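Local coordinates for protein arabinan-endo 1,5-alpha-l-arabinase (Bacillus subtilis, PDB 1UV4) that catalyses the internal hydrolysis of alpha-1,5-linked L-arabinofuranosyl bonds in arabinan of plant cell walls, using a five-bladed beta-propeller that holds a calcium ion, at residues 73-78 and 88-93; 12-17 and 27-32; 97-102 and 130-135; 35-40 and 53-58; 103-108 and 115-120. All blocks are in the same frame, centred on the assembly; numbering follows the deposited sequence.

Interaction 1 of 5, residues 73-78 and 88-93; sequences QWAPDI and YYSVSS. With CA (calcium ion), chain D.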
# COMPACT_ATOMS: atom_id res chain seq x y z
N GLN A 73 10.73 8.68 1.00
CA GLN A 73 10.30 7.32 1.34
C GLN A 73 8.92 7.02 0.71
O GLN A 73 8.23 7.93 0.28
CB GLN A 73 10.27 7.06 2.85
CG GLN A 73 11.70 6.85 3.42
CD GLN A 73 12.56 8.07 3.28
OE1 GLN A 73 12.30 9.14 3.84
NE2 GLN A 73 13.63 7.94 2.51
N TRP A 74 8.59 5.74 0.57
CA TRP A 74 7.49 5.36 -0.31
C TRP A 74 6.41 4.54 0.36
O TRP A 74 6.66 3.72 1.24
CB TRP A 74 7.93 4.51 -1.54
CG TRP A 74 9.10 4.96 -2.33
CD1 TRP A 74 9.76 6.16 -2.27
CD2 TRP A 74 9.81 4.16 -3.25
NE1 TRP A 74 10.83 6.16 -3.15
CE2 TRP A 74 10.88 4.94 -3.75
CE3 TRP A 74 9.66 2.85 -3.72
CZ2 TRP A 74 11.77 4.46 -4.70
CZ3 TRP A 74 10.57 2.40 -4.69
CH2 TRP A 74 11.59 3.19 -5.14
N ALA A 75 5.18 4.74 -0.10
CA ALA A 75 4.09 3.79 0.10
C ALA A 75 3.84 3.44 1.57
O ALA A 75 3.93 2.32 2.00
CB ALA A 75 4.33 2.57 -0.77
N PRO A 76 3.53 4.48 2.34
CA PRO A 76 3.22 4.29 3.76
C PRO A 76 1.95 3.48 3.96
O PRO A 76 1.06 3.44 3.12
CB PRO A 76 3.11 5.71 4.26
CG PRO A 76 2.58 6.42 3.14
CD PRO A 76 3.34 5.88 1.91
N ASP A 77 1.88 2.87 5.13
CA ASP A 77 0.71 2.15 5.52
C ASP A 77 0.50 2.33 7.01
O ASP A 77 1.47 2.27 7.73
CB ASP A 77 0.84 0.68 5.14
CG ASP A 77 -0.40 -0.06 5.41
OD1 ASP A 77 -1.42 0.12 4.64
OD2 ASP A 77 -0.56 -0.83 6.42
N ILE A 78 -0.73 2.57 7.42
CA ILE A 78 -0.98 2.92 8.83
C ILE A 78 -2.21 2.22 9.36
O ILE A 78 -3.20 2.04 8.66
CB ILE A 78 -1.08 4.44 8.97
CG1 ILE A 78 -1.00 4.85 10.45
CG2 ILE A 78 -2.28 4.99 8.29
CD1 ILE A 78 -0.80 6.33 10.64
N TYR A 88 4.14 1.56 8.64
CA TYR A 88 5.11 0.83 7.84
C TYR A 88 5.42 1.72 6.62
O TYR A 88 4.54 2.42 6.10
CB TYR A 88 4.60 -0.54 7.41
CG TYR A 88 4.44 -1.51 8.56
CD1 TYR A 88 3.29 -1.54 9.32
CD2 TYR A 88 5.43 -2.40 8.89
CE1 TYR A 88 3.15 -2.42 10.38
CE2 TYR A 88 5.27 -3.30 9.93
CZ TYR A 88 4.16 -3.28 10.70
OH TYR A 88 4.03 -4.15 11.72
N TYR A 89 6.63 1.68 6.10
CA TYR A 89 7.00 2.54 4.97
C TYR A 89 8.17 1.88 4.24
O TYR A 89 8.82 0.99 4.78
CB TYR A 89 7.33 3.96 5.45
CG TYR A 89 8.50 3.95 6.38
CD1 TYR A 89 8.34 3.73 7.74
CD2 TYR A 89 9.79 4.06 5.89
CE1 TYR A 89 9.42 3.64 8.57
CE2 TYR A 89 10.85 3.98 6.69
CZ TYR A 89 10.70 3.77 8.05
OH TYR A 89 11.81 3.69 8.89
N SER A 90 8.51 2.41 3.06
CA SER A 90 9.51 1.80 2.19
C SER A 90 10.70 2.73 2.00
O SER A 90 10.53 3.95 1.80
CB SER A 90 8.95 1.49 0.77
OG SER A 90 7.64 1.00 0.82
N VAL A 91 11.91 2.17 2.08
CA VAL A 91 13.14 2.88 1.77
C VAL A 91 13.74 2.19 0.54
O VAL A 91 14.00 1.01 0.58
CB VAL A 91 14.12 2.73 2.96
CG1 VAL A 91 15.42 3.40 2.64
CG2 VAL A 91 13.50 3.23 4.25
N SER A 92 13.96 2.92 -0.55
CA SER A 92 14.41 2.24 -1.77
C SER A 92 14.97 3.26 -2.72
O SER A 92 15.18 4.43 -2.38
CB SER A 92 13.19 1.52 -2.35
OG SER A 92 13.52 0.71 -3.47
N SER A 93 15.33 2.81 -3.93
CA SER A 93 15.70 3.69 -5.05
C SER A 93 15.00 3.18 -6.31
O SER A 93 14.73 2.00 -6.44
CB SER A 93 17.21 3.75 -5.25
OG SER A 93 17.75 2.51 -5.55
CA CA D . -3.64 -0.46 4.62
O HOH W 1 13.77 5.92 0.19
O HOH W 2 -3.07 -1.48 6.77
O HOH W 3 -3.94 1.35 6.06
O HOH W 4 -5.49 -1.89 4.61
O HOH W 5 -5.92 0.48 5.81

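Interaction 2 of 5, residues 12-17 and 27-32; sequences LHDPTM and LGTGLT. With EDO (1,2-ethanediol), chain G.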
# COMPACT_ATOMS: atom_id res chain seq x y z
N LEU A 12 -1.28 13.20 -4.49
CA LEU A 12 -0.90 12.14 -3.58
C LEU A 12 -0.71 10.86 -4.35
O LEU A 12 -1.48 10.57 -5.22
CB LEU A 12 -1.94 11.91 -2.43
CG LEU A 12 -1.39 11.18 -1.23
CD1 LEU A 12 -0.26 11.89 -0.51
CD2 LEU A 12 -2.57 10.96 -0.25
N HIS A 13 0.34 10.12 -4.01
CA HIS A 13 0.67 8.86 -4.68
C HIS A 13 0.88 7.79 -3.61
O HIS A 13 1.47 8.03 -2.57
CB HIS A 13 2.01 9.07 -5.47
CG HIS A 13 2.33 7.98 -6.45
ND1 HIS A 13 3.61 7.48 -6.57
CD2 HIS A 13 1.57 7.32 -7.34
CE1 HIS A 13 3.61 6.54 -7.49
NE2 HIS A 13 2.39 6.41 -7.98
N ASP A 14 0.38 6.60 -3.88
CA ASP A 14 0.50 5.43 -2.96
C ASP A 14 -0.14 5.72 -1.62
O ASP A 14 0.52 5.62 -0.58
CB ASP A 14 1.94 4.95 -2.79
CG ASP A 14 2.70 4.85 -4.10
OD1 ASP A 14 2.19 4.22 -5.06
OD2 ASP A 14 3.85 5.36 -4.29
N PRO A 15 -1.42 6.11 -1.60
CA PRO A 15 -2.04 6.61 -0.35
C PRO A 15 -2.46 5.54 0.69
O PRO A 15 -2.76 4.39 0.35
CB PRO A 15 -3.29 7.29 -0.87
CG PRO A 15 -3.65 6.43 -2.06
CD PRO A 15 -2.36 6.14 -2.73
N THR A 16 -2.50 6.01 1.92
CA THR A 16 -3.19 5.31 3.01
C THR A 16 -3.91 6.40 3.78
O THR A 16 -3.55 7.58 3.68
CB THR A 16 -2.15 4.55 3.84
OG1 THR A 16 -2.76 3.66 4.81
CG2 THR A 16 -1.28 5.43 4.66
N MET A 17 -4.93 6.06 4.56
CA MET A 17 -5.73 7.09 5.19
C MET A 17 -6.25 6.56 6.50
O MET A 17 -6.53 5.39 6.62
CB MET A 17 -6.92 7.45 4.27
CG MET A 17 -7.83 8.58 4.80
SD MET A 17 -9.04 9.16 3.58
CE MET A 17 -10.34 8.01 3.81
N LEU A 27 -1.67 9.71 4.07
CA LEU A 27 -0.23 9.71 3.92
C LEU A 27 0.11 9.10 2.59
O LEU A 27 -0.65 8.26 2.06
CB LEU A 27 0.45 8.91 5.02
CG LEU A 27 0.19 9.42 6.43
CD1 LEU A 27 -1.13 9.00 6.93
CD2 LEU A 27 1.28 8.90 7.42
N GLY A 28 1.23 9.51 1.99
CA GLY A 28 1.63 8.98 0.69
C GLY A 28 3.14 9.03 0.57
O GLY A 28 3.86 9.47 1.45
N THR A 29 3.60 8.54 -0.56
CA THR A 29 5.01 8.67 -0.92
C THR A 29 5.43 10.12 -0.85
O THR A 29 4.71 11.00 -1.31
CB THR A 29 5.21 8.11 -2.31
OG1 THR A 29 4.92 6.69 -2.26
CG2 THR A 29 6.61 8.26 -2.86
N GLY A 30 6.59 10.36 -0.28
CA GLY A 30 7.14 11.70 -0.29
C GLY A 30 7.31 12.24 -1.71
O GLY A 30 7.53 11.49 -2.70
N LEU A 31 7.19 13.55 -1.86
CA LEU A 31 7.60 14.22 -3.09
C LEU A 31 9.02 13.87 -3.44
O LEU A 31 9.87 13.75 -2.55
CB LEU A 31 7.41 15.72 -3.02
CG LEU A 31 6.03 16.25 -2.66
CD1 LEU A 31 6.03 17.75 -2.67
CD2 LEU A 31 4.92 15.68 -3.59
N THR A 32 9.29 13.62 -4.72
CA THR A 32 10.61 13.14 -5.12
C THR A 32 11.74 14.09 -4.72
O THR A 32 12.83 13.62 -4.33
CB THR A 32 10.67 12.89 -6.64
OG1 THR A 32 9.81 11.79 -6.97
CG2 THR A 32 12.08 12.43 -7.08
C1 EDO G . -6.20 2.94 8.64
O1 EDO G . -5.94 3.19 7.29
C2 EDO G . -7.60 2.41 8.83
O2 EDO G . -8.02 2.67 10.15
O HOH W 6 2.61 11.46 -2.91

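Interaction 3 of 5, residues 97-102 and 130-135; sequences NTSAIG and NAIDPE. With CA (calcium ion), chain D.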
# COMPACT_ATOMS: atom_id res chain seq x y z
N ASN A 97 15.61 -3.61 -6.52
CA ASN A 97 15.09 -4.42 -5.40
C ASN A 97 16.01 -4.52 -4.21
O ASN A 97 15.82 -5.40 -3.35
CB ASN A 97 14.59 -5.81 -5.83
CG ASN A 97 15.69 -6.78 -6.13
OD1 ASN A 97 16.81 -6.40 -6.49
ND2 ASN A 97 15.36 -8.07 -6.01
N THR A 98 16.94 -3.58 -4.10
CA THR A 98 17.63 -3.35 -2.85
C THR A 98 16.84 -2.29 -2.08
O THR A 98 16.91 -1.10 -2.37
CB THR A 98 19.05 -2.94 -3.10
OG1 THR A 98 19.72 -3.99 -3.81
CG2 THR A 98 19.80 -2.82 -1.78
N SER A 99 16.08 -2.77 -1.10
CA SER A 99 15.03 -2.01 -0.44
C SER A 99 14.80 -2.49 0.97
O SER A 99 15.21 -3.56 1.35
CB SER A 99 13.70 -2.12 -1.20
OG SER A 99 13.80 -1.81 -2.56
N ALA A 100 14.12 -1.66 1.78
CA ALA A 100 13.76 -2.09 3.13
C ALA A 100 12.44 -1.50 3.53
O ALA A 100 12.07 -0.42 3.10
CB ALA A 100 14.81 -1.66 4.13
N ILE A 101 11.71 -2.25 4.34
CA ILE A 101 10.51 -1.73 4.98
C ILE A 101 10.88 -1.45 6.42
O ILE A 101 11.44 -2.31 7.11
CB ILE A 101 9.30 -2.73 4.88
CG1 ILE A 101 8.81 -2.83 3.45
CG2 ILE A 101 8.17 -2.36 5.84
CD1 ILE A 101 8.02 -4.07 3.13
N GLY A 102 10.56 -0.23 6.86
CA GLY A 102 10.76 0.18 8.25
C GLY A 102 9.41 0.36 8.93
O GLY A 102 8.34 0.32 8.31
N ASN A 130 10.86 -7.61 -3.92
CA ASN A 130 11.24 -6.24 -3.56
C ASN A 130 10.48 -5.86 -2.29
O ASN A 130 9.25 -5.87 -2.25
CB ASN A 130 10.89 -5.27 -4.69
CG ASN A 130 11.44 -3.89 -4.47
OD1 ASN A 130 12.30 -3.66 -3.62
ND2 ASN A 130 11.05 -2.94 -5.36
N ALA A 131 11.23 -5.51 -1.25
CA ALA A 131 10.66 -5.14 0.04
C ALA A 131 10.22 -3.68 0.08
O ALA A 131 10.83 -2.83 0.74
CB ALA A 131 11.65 -5.40 1.19
N ILE A 132 9.13 -3.45 -0.65
CA ILE A 132 8.41 -2.20 -0.62
C ILE A 132 6.90 -2.45 -0.59
O ILE A 132 6.41 -3.57 -0.74
CB ILE A 132 8.79 -1.28 -1.82
CG1 ILE A 132 8.23 -1.80 -3.14
CG2 ILE A 132 10.29 -1.09 -1.92
CD1 ILE A 132 8.36 -0.86 -4.29
N ASP A 133 6.17 -1.37 -0.40
CA ASP A 133 4.72 -1.37 -0.46
C ASP A 133 4.04 -2.20 0.64
O ASP A 133 3.22 -3.08 0.36
CB ASP A 133 4.15 -1.78 -1.82
CG ASP A 133 4.57 -0.89 -2.93
OD1 ASP A 133 5.18 0.20 -2.76
OD2 ASP A 133 4.30 -1.25 -4.11
N PRO A 134 4.39 -1.92 1.91
CA PRO A 134 3.80 -2.71 3.02
C PRO A 134 2.33 -2.53 3.22
O PRO A 134 1.79 -1.46 2.97
CB PRO A 134 4.53 -2.16 4.24
CG PRO A 134 4.97 -0.75 3.84
CD PRO A 134 5.28 -0.85 2.40
N GLU A 135 1.70 -3.57 3.76
CA GLU A 135 0.31 -3.56 4.14
C GLU A 135 0.15 -4.37 5.41
O GLU A 135 0.37 -5.57 5.42
CB GLU A 135 -0.51 -4.20 3.00
CG GLU A 135 -1.87 -4.73 3.35
CD GLU A 135 -2.90 -3.67 3.65
OE1 GLU A 135 -2.53 -2.49 3.91
OE2 GLU A 135 -4.14 -3.98 3.63
CA CA D . -3.64 -0.46 4.62
O HOH W 4 -5.49 -1.89 4.61
O HOH W 2 -3.07 -1.48 6.77
O HOH W 5 -5.92 0.48 5.81
O HOH W 3 -3.94 1.35 6.06

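Interaction 4 of 5, residues 35-40 and 53-58; sequences RGLRVL and SIFTTP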
# COMPACT_ATOMS: atom_id res chain seq x y z
N ARG A 35 12.52 14.98 1.35
CA ARG A 35 12.76 13.87 2.26
C ARG A 35 11.49 13.39 2.88
O ARG A 35 10.61 14.19 3.18
CB ARG A 35 13.72 14.29 3.39
CG ARG A 35 15.11 14.68 2.88
CD ARG A 35 16.09 14.95 4.02
NE ARG A 35 17.38 15.49 3.57
CZ ARG A 35 17.73 16.78 3.59
NH1 ARG A 35 16.94 17.71 4.13
NH2 ARG A 35 18.92 17.16 3.11
N GLY A 36 11.40 12.08 3.12
CA GLY A 36 10.36 11.53 3.95
C GLY A 36 9.06 11.14 3.29
O GLY A 36 9.04 10.73 2.11
N LEU A 37 8.00 11.21 4.09
CA LEU A 37 6.66 10.77 3.74
C LEU A 37 5.73 11.96 3.74
O LEU A 37 5.76 12.80 4.66
CB LEU A 37 6.13 9.75 4.72
CG LEU A 37 6.91 8.47 4.73
CD1 LEU A 37 6.58 7.66 6.00
CD2 LEU A 37 6.64 7.68 3.48
N ARG A 38 4.85 12.01 2.73
CA ARG A 38 3.87 13.08 2.55
C ARG A 38 2.66 12.87 3.43
O ARG A 38 2.13 11.73 3.54
CB ARG A 38 3.45 13.09 1.11
CG ARG A 38 2.46 14.19 0.70
CD ARG A 38 2.52 14.50 -0.75
NE ARG A 38 1.47 15.34 -1.34
CZ ARG A 38 1.53 16.64 -1.46
NH1 ARG A 38 2.54 17.34 -0.95
NH2 ARG A 38 0.57 17.26 -2.12
N VAL A 39 2.24 13.96 4.08
CA VAL A 39 1.10 13.93 5.02
C VAL A 39 0.10 15.04 4.65
O VAL A 39 0.47 16.21 4.55
CB VAL A 39 1.54 14.16 6.49
CG1 VAL A 39 0.34 14.12 7.41
CG2 VAL A 39 2.61 13.10 6.91
N LEU A 40 -1.16 14.63 4.48
CA LEU A 40 -2.27 15.52 4.21
C LEU A 40 -3.31 15.41 5.33
O LEU A 40 -3.48 14.37 5.91
CB LEU A 40 -2.96 15.17 2.90
CG LEU A 40 -2.11 15.09 1.63
CD1 LEU A 40 -3.09 14.84 0.46
CD2 LEU A 40 -1.36 16.36 1.40
N SER A 53 6.05 16.87 6.75
CA SER A 53 6.29 15.48 6.41
C SER A 53 6.84 14.72 7.60
O SER A 53 7.37 15.32 8.52
CB SER A 53 7.31 15.38 5.27
OG SER A 53 6.76 15.93 4.08
N ILE A 54 6.72 13.40 7.56
CA ILE A 54 7.34 12.47 8.48
C ILE A 54 8.72 12.15 7.90
O ILE A 54 8.84 12.01 6.71
CB ILE A 54 6.44 11.23 8.67
CG1 ILE A 54 5.13 11.66 9.36
CG2 ILE A 54 7.17 10.21 9.53
CD1 ILE A 54 4.06 10.62 9.38
N PHE A 55 9.75 12.06 8.76
CA PHE A 55 11.12 11.80 8.34
C PHE A 55 11.64 12.97 7.48
O PHE A 55 12.36 12.75 6.51
CB PHE A 55 11.30 10.47 7.62
CG PHE A 55 10.78 9.26 8.39
CD1 PHE A 55 11.00 9.11 9.75
CD2 PHE A 55 10.05 8.28 7.74
CE1 PHE A 55 10.50 8.02 10.43
CE2 PHE A 55 9.55 7.21 8.44
CZ PHE A 55 9.78 7.07 9.77
N THR A 56 11.38 14.21 7.90
CA THR A 56 12.11 15.33 7.31
C THR A 56 13.61 15.15 7.58
O THR A 56 14.43 15.66 6.82
CB THR A 56 11.63 16.70 7.85
OG1 THR A 56 11.64 16.74 9.28
CG2 THR A 56 10.21 16.96 7.38
N THR A 57 13.98 14.39 8.62
CA THR A 57 15.34 13.95 8.87
C THR A 57 15.39 12.46 8.64
O THR A 57 14.58 11.74 9.21
CB THR A 57 15.78 14.27 10.29
OG1 THR A 57 15.72 15.68 10.47
CG2 THR A 57 17.24 13.87 10.54
N PRO A 58 16.29 11.94 7.81
CA PRO A 58 16.34 10.51 7.60
C PRO A 58 16.85 9.75 8.83
O PRO A 58 17.51 10.29 9.66
CB PRO A 58 17.34 10.36 6.42
CG PRO A 58 18.11 11.55 6.43
CD PRO A 58 17.33 12.66 7.06
O HOH W 7 8.35 16.01 2.02
O HOH W 8 14.12 17.67 5.11
O HOH W 9 3.96 16.36 3.76

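Interaction 5 of 5, residues 103-108 and 115-120; sequences LASSTS and KDEGLV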
# COMPACT_ATOMS: atom_id res chain seq x y z
N LEU A 103 9.48 0.53 10.23
CA LEU A 103 8.29 0.70 11.09
C LEU A 103 8.53 1.82 12.06
O LEU A 103 9.59 1.89 12.71
CB LEU A 103 8.01 -0.58 11.91
CG LEU A 103 6.84 -0.55 12.89
CD1 LEU A 103 5.56 -0.36 12.18
CD2 LEU A 103 6.84 -1.88 13.74
N ALA A 104 7.52 2.68 12.21
CA ALA A 104 7.53 3.66 13.27
C ALA A 104 6.21 3.62 14.01
O ALA A 104 5.22 3.17 13.48
CB ALA A 104 7.72 5.05 12.69
N SER A 105 6.20 4.15 15.22
CA SER A 105 4.97 4.10 16.02
C SER A 105 4.70 5.45 16.66
O SER A 105 5.62 6.23 16.89
CB SER A 105 5.03 2.98 17.08
OG SER A 105 6.07 3.18 18.02
N SER A 106 3.44 5.71 16.99
CA SER A 106 3.04 6.98 17.63
C SER A 106 1.73 6.79 18.37
O SER A 106 0.96 5.90 18.07
CB SER A 106 2.82 8.08 16.58
OG SER A 106 2.56 9.32 17.21
N THR A 107 1.46 7.66 19.33
CA THR A 107 0.13 7.71 19.91
C THR A 107 -0.67 8.88 19.37
O THR A 107 -1.79 9.06 19.79
CB THR A 107 0.17 7.80 21.46
OG1 THR A 107 1.06 8.83 21.88
CG2 THR A 107 0.74 6.52 22.05
N SER A 108 -0.10 9.66 18.45
CA SER A 108 -0.84 10.80 17.87
C SER A 108 -0.27 11.27 16.54
O SER A 108 0.87 11.78 16.46
CB SER A 108 -0.87 11.98 18.84
OG SER A 108 -1.39 13.15 18.22
N LYS A 115 8.22 7.23 16.89
CA LYS A 115 9.30 6.42 17.44
C LYS A 115 9.80 5.44 16.35
O LYS A 115 9.01 4.72 15.74
CB LYS A 115 8.79 5.61 18.61
CG LYS A 115 9.83 4.72 19.29
CD LYS A 115 9.19 3.94 20.44
CE LYS A 115 9.92 2.63 20.75
NZ LYS A 115 9.40 1.98 22.02
N ASP A 116 11.10 5.43 16.12
CA ASP A 116 11.75 4.50 15.22
C ASP A 116 11.78 3.08 15.83
O ASP A 116 12.46 2.84 16.82
CB ASP A 116 13.16 5.02 14.91
CG ASP A 116 13.95 4.13 14.01
OD1 ASP A 116 13.37 3.28 13.30
OD2 ASP A 116 15.20 4.22 14.05
N GLU A 117 11.04 2.17 15.20
CA GLU A 117 11.03 0.76 15.57
C GLU A 117 11.96 -0.11 14.76
O GLU A 117 12.15 -1.30 15.07
CB GLU A 117 9.61 0.19 15.45
CG GLU A 117 8.55 0.94 16.27
CD GLU A 117 8.47 0.54 17.73
OE1 GLU A 117 9.19 -0.42 18.16
OE2 GLU A 117 7.73 1.27 18.49
N GLY A 118 12.62 0.49 13.78
CA GLY A 118 13.64 -0.21 13.03
C GLY A 118 13.14 -1.05 11.88
O GLY A 118 12.04 -0.91 11.33
N LEU A 119 14.02 -1.93 11.44
CA LEU A 119 13.82 -2.73 10.26
C LEU A 119 12.72 -3.76 10.43
O LEU A 119 12.69 -4.43 11.46
CB LEU A 119 15.12 -3.44 9.89
CG LEU A 119 15.08 -4.47 8.73
CD1 LEU A 119 14.92 -3.76 7.46
CD2 LEU A 119 16.31 -5.36 8.71
N VAL A 120 11.86 -3.88 9.41
CA VAL A 120 10.82 -4.92 9.34
C VAL A 120 11.32 -6.11 8.49
O VAL A 120 11.47 -7.23 8.98
CB VAL A 120 9.53 -4.32 8.83
CG1 VAL A 120 8.47 -5.40 8.72
CG2 VAL A 120 9.07 -3.21 9.78
O HOH W 10 11.31 3.67 11.45

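Interaction 1 of 5, residues 73-78 and 88-93
Trp74 pairs with Ser90 and Asp77 with Tyr88 in the antiparallel hairpin of strands 74-81 and 84-91, the first two strands of one blade of the five-bladed beta-propeller. Both are hydrogen-bonded pairs, yet the register slips by one residue between them. This is a beta bulge, and within it Ala75 has a positive phi of 55°. Packing is tight around Trp74 O, which two donors grip. Ser90 N lies in the carbonyl plane, 2.9 Å from Trp74 O, whereas Ser90 OG stands above that plane at the same distance from Trp74 O. OG gets there by lying beside its own backbone N, anti to the carbonyl carbon (chi1 -40°). The same hydroxyl bonds the backbone N of Asp133, tying this hairpin to the loop of a residue inferred to tune the proton donor. Within the bulge Pro76 CA makes a CA-H contact to Tyr88 O at 3.3 Å, and just after it Asp77 N bonds the same oxygen.

The side toward Ser92 and Ser93 is looser. Beyond Val91 the second segment leaves the sheet, and a water bridges the gap, accepting from Gln73 NE2 and from Ser92 N. Here the partly exposed Trp74 indole is met by loop residues: Ser92 CB sits over one face, 3.8 Å from the centroid of the six-membered ring of Trp74 (a CH-pi contact), and the backbone of Ser93 comes to its edge. The Phe94 ring also meets the indole, their planes about 10° apart. At the bulge end Leu136 N bonds Asp77 OD2, while Asp77 OD1 binds the calcium ion at 2.3 Å.

Interaction 2 of 5, residues 12-17 and 27-32
Thr16 and Leu27 form an antiparallel hydrogen-bonded pair in the hairpin of strands 16-20 and 23-29, a buried contact whose Thr16 side chain comes about 4 Å from the calcium ion (nearest atoms). Thr16 N to Leu27 O and Leu27 N to Thr16 O both measure 2.9 Å, and the two side chains run side by side, with Thr16 CG2 3.9 Å from Leu27 CB. Thr16 OG1 bonds Asp257, a calcium ligand. Further along, Gly28 presents a bare CA, over which Leu12 CD1 packs at 3.7 Å while His13 O closes in beside it. Thr29 N then bonds His13 O nearly along the C=O axis, and a water joins His13 N to Thr29 O.

Side chains take over at Asp14, whose backbone is left-handed (phi 60°). Thr29 OG1, beside its own N and anti to the carbonyl carbon (chi1 -65°), donates to the anti lone pair of Asp14 OD2 at 2.7 Å. Ala75 N in turn bonds Thr29 OG1, making the threonine a second-shell residue that probably restrains the carboxylate. Asp14 OD1 lies over the centre of the His13 ring, 3.6 Å above its plane. This is the catalytic-base corner of a family 43 active site, Asp14 being the inferred proton acceptor.

Interaction 3 of 5, residues 97-102 and 130-135
Asn130 reaches across to Ser99 and Asn97, joining the loop before strand 135-138 to the start of strand 99-106. Its CB lies 3.9 Å from Asn97 CB. CG, anti to the backbone N (chi1 -171°), lies near Asn97 CA, and OD1 ends 2.6 Å from Ser99 OG, which donates to it. That hydroxyl lies in the amide carbonyl plane on a lone pair, with a C=O...O angle of 145°. The oxygen branch does the bonding, for Asn130 ND2 comes no nearer than 4.1 Å to Ser99 OG. Ser99 OG also bonds Ser92 OG, which makes Ser92 a second-shell partner of the amide. Ile132 CG2 packs 3.6 Å from Ser99 CB.

No backbone hydrogen bonds cross between the two segments. Instead Ile101 fills the join with its branches: CG1 rests 3.4 Å from Ala131 O, CD1 lies beside the carbonyl carbon of Ala131, and CG2 meets Pro134 CB at 4.0 Å as the two side chains slide past each other in opposite directions. Ala131 is the centre of an inverse gamma turn closed by a weak bond from Ile132 N to Asn130 O, and its own carbonyl oxygen is buried with no polar partner in the model. Ser123 OG, from strand 115-123, bonds Ala131 N.

The loop runs on to Glu135, whose OE1 binds calcium at 2.4 Å while OE2 is held by Thr188 and Leu189. Asn130 to Asp133 are assigned to substrate by similarity, so the contact probably backs a wall of the arabinan-binding site that includes Asp133, the inferred modulator of the proton donor.

Interaction 4 of 5, residues 35-40 and 53-58
Leu37 and Ile54 are an antiparallel hydrogen-bonded pair: Leu37 N lies 2.9 Å from Ile54 O, and Ile54 N returns the bond to Leu37 O at 3.1 Å. Their side chains share one face of the sheet. There Val39 CG2 touches Ile54 CD1 at 3.8 Å, the two side chains crossing at about a right angle, and Leu37 CD1 runs beside Phe55, 3.9 Å from its CE2. Ile54 CG2 sits over the centre of the Phe55 ring, which Trp62 meets edge-to-face and Tyr89 also touches.

Past the pair, toward Arg35, direct backbone bonds between the segments stop, though Gly36 and Phe55 stay close. Gly36, at phi 89° and without a side chain, lets its CA come within 3.2 Å of Ile54 O. The exposed Arg35 runs extended from CG to NE, laying CD 3.3 Å from Thr56 O, and a water in the plane of its guanidinium edge joins NH1 to that same oxygen. Ser53 OG is linked through one water to Arg35 O and through another to Val39 N, on the other side of the pair. Arg38 turns away to Glu10 and Leu11. The arrangement is the outer hairpin of a propeller blade, strands 37-42 and 49-54, the latter its edge strand.

Interaction 5 of 5, residues 103-108 and 115-120
Leu103 faces both Glu117 and Gly118, the two residues of a classic beta bulge in the antiparallel hairpin of strands 99-106 and 115-123, the outer pair of a propeller blade. Glu117 N bonds Leu103 O at 2.9 Å, and Leu103 N reaches Gly118 O. Past the bulge the pairing is regular, Ser105 and Lys115 exchanging two backbone bonds, of which Lys115 N to Ser105 O is nearly straight (173°).

The side chains of Leu103 and Glu117 lie side by side and point the same way, with Leu103 CG 3.8 Å from Glu117 CB. Glu117 then bends at chi2 (-82°), and its carboxylate comes to the neighbouring Ser105. There the hydroxyl takes the crowded position between backbone N and carbonyl carbon (chi1 62°) and donates to the anti lone pair of Glu117 OE2 at 2.6 Å. Lys115 extends past the same hydroxyl, its CB 3.7 Å from Ser105 OG, and its ammonium makes a long salt bridge to Glu117 OE2. Lys115 is exposed, whereas Ser105 is buried.

Leu103 CB also packs on Val120 CG2 at 3.5 Å, where the chain turns a corner, and Tyr88 of the adjacent strand 84-91 borders both residues. Asp116 lies on the face of the sheet opposite that of Ser105 and Lys115. Its OD1 closes an Asx turn by accepting Gly118 N from above the carboxylate plane, and Trp61 NE1 also bonds it. A water bridges the two strands beside the bulge, donating to Asp116 OD1 and, at 2.8 Å, to Leu103 O.

How the interactions relate
The five contacts centre on two successive four-stranded blades of the propeller. Interactions 2 and 4 build the first and meet where its neighbouring strands 23-29 and 37-42 bond to each other; interactions 1 and 5 are hairpins of the second, and interaction 3 joins its strand 99-106 to the loop running into strand 135-138 of the third. Interaction 1 lies centrally, its centre about 9 Å from that of interaction 2, 7 Å from that of interaction 3 and 10 Å from that of interaction 4. Along the chain the order is 2, 4, 1, 3, with 5 nested inside the loop closed by 3. Interactions 1 and 3 share the calcium ion, and 1 to 3 border the active site, whereas 4 and 5 lie in the outer hairpins.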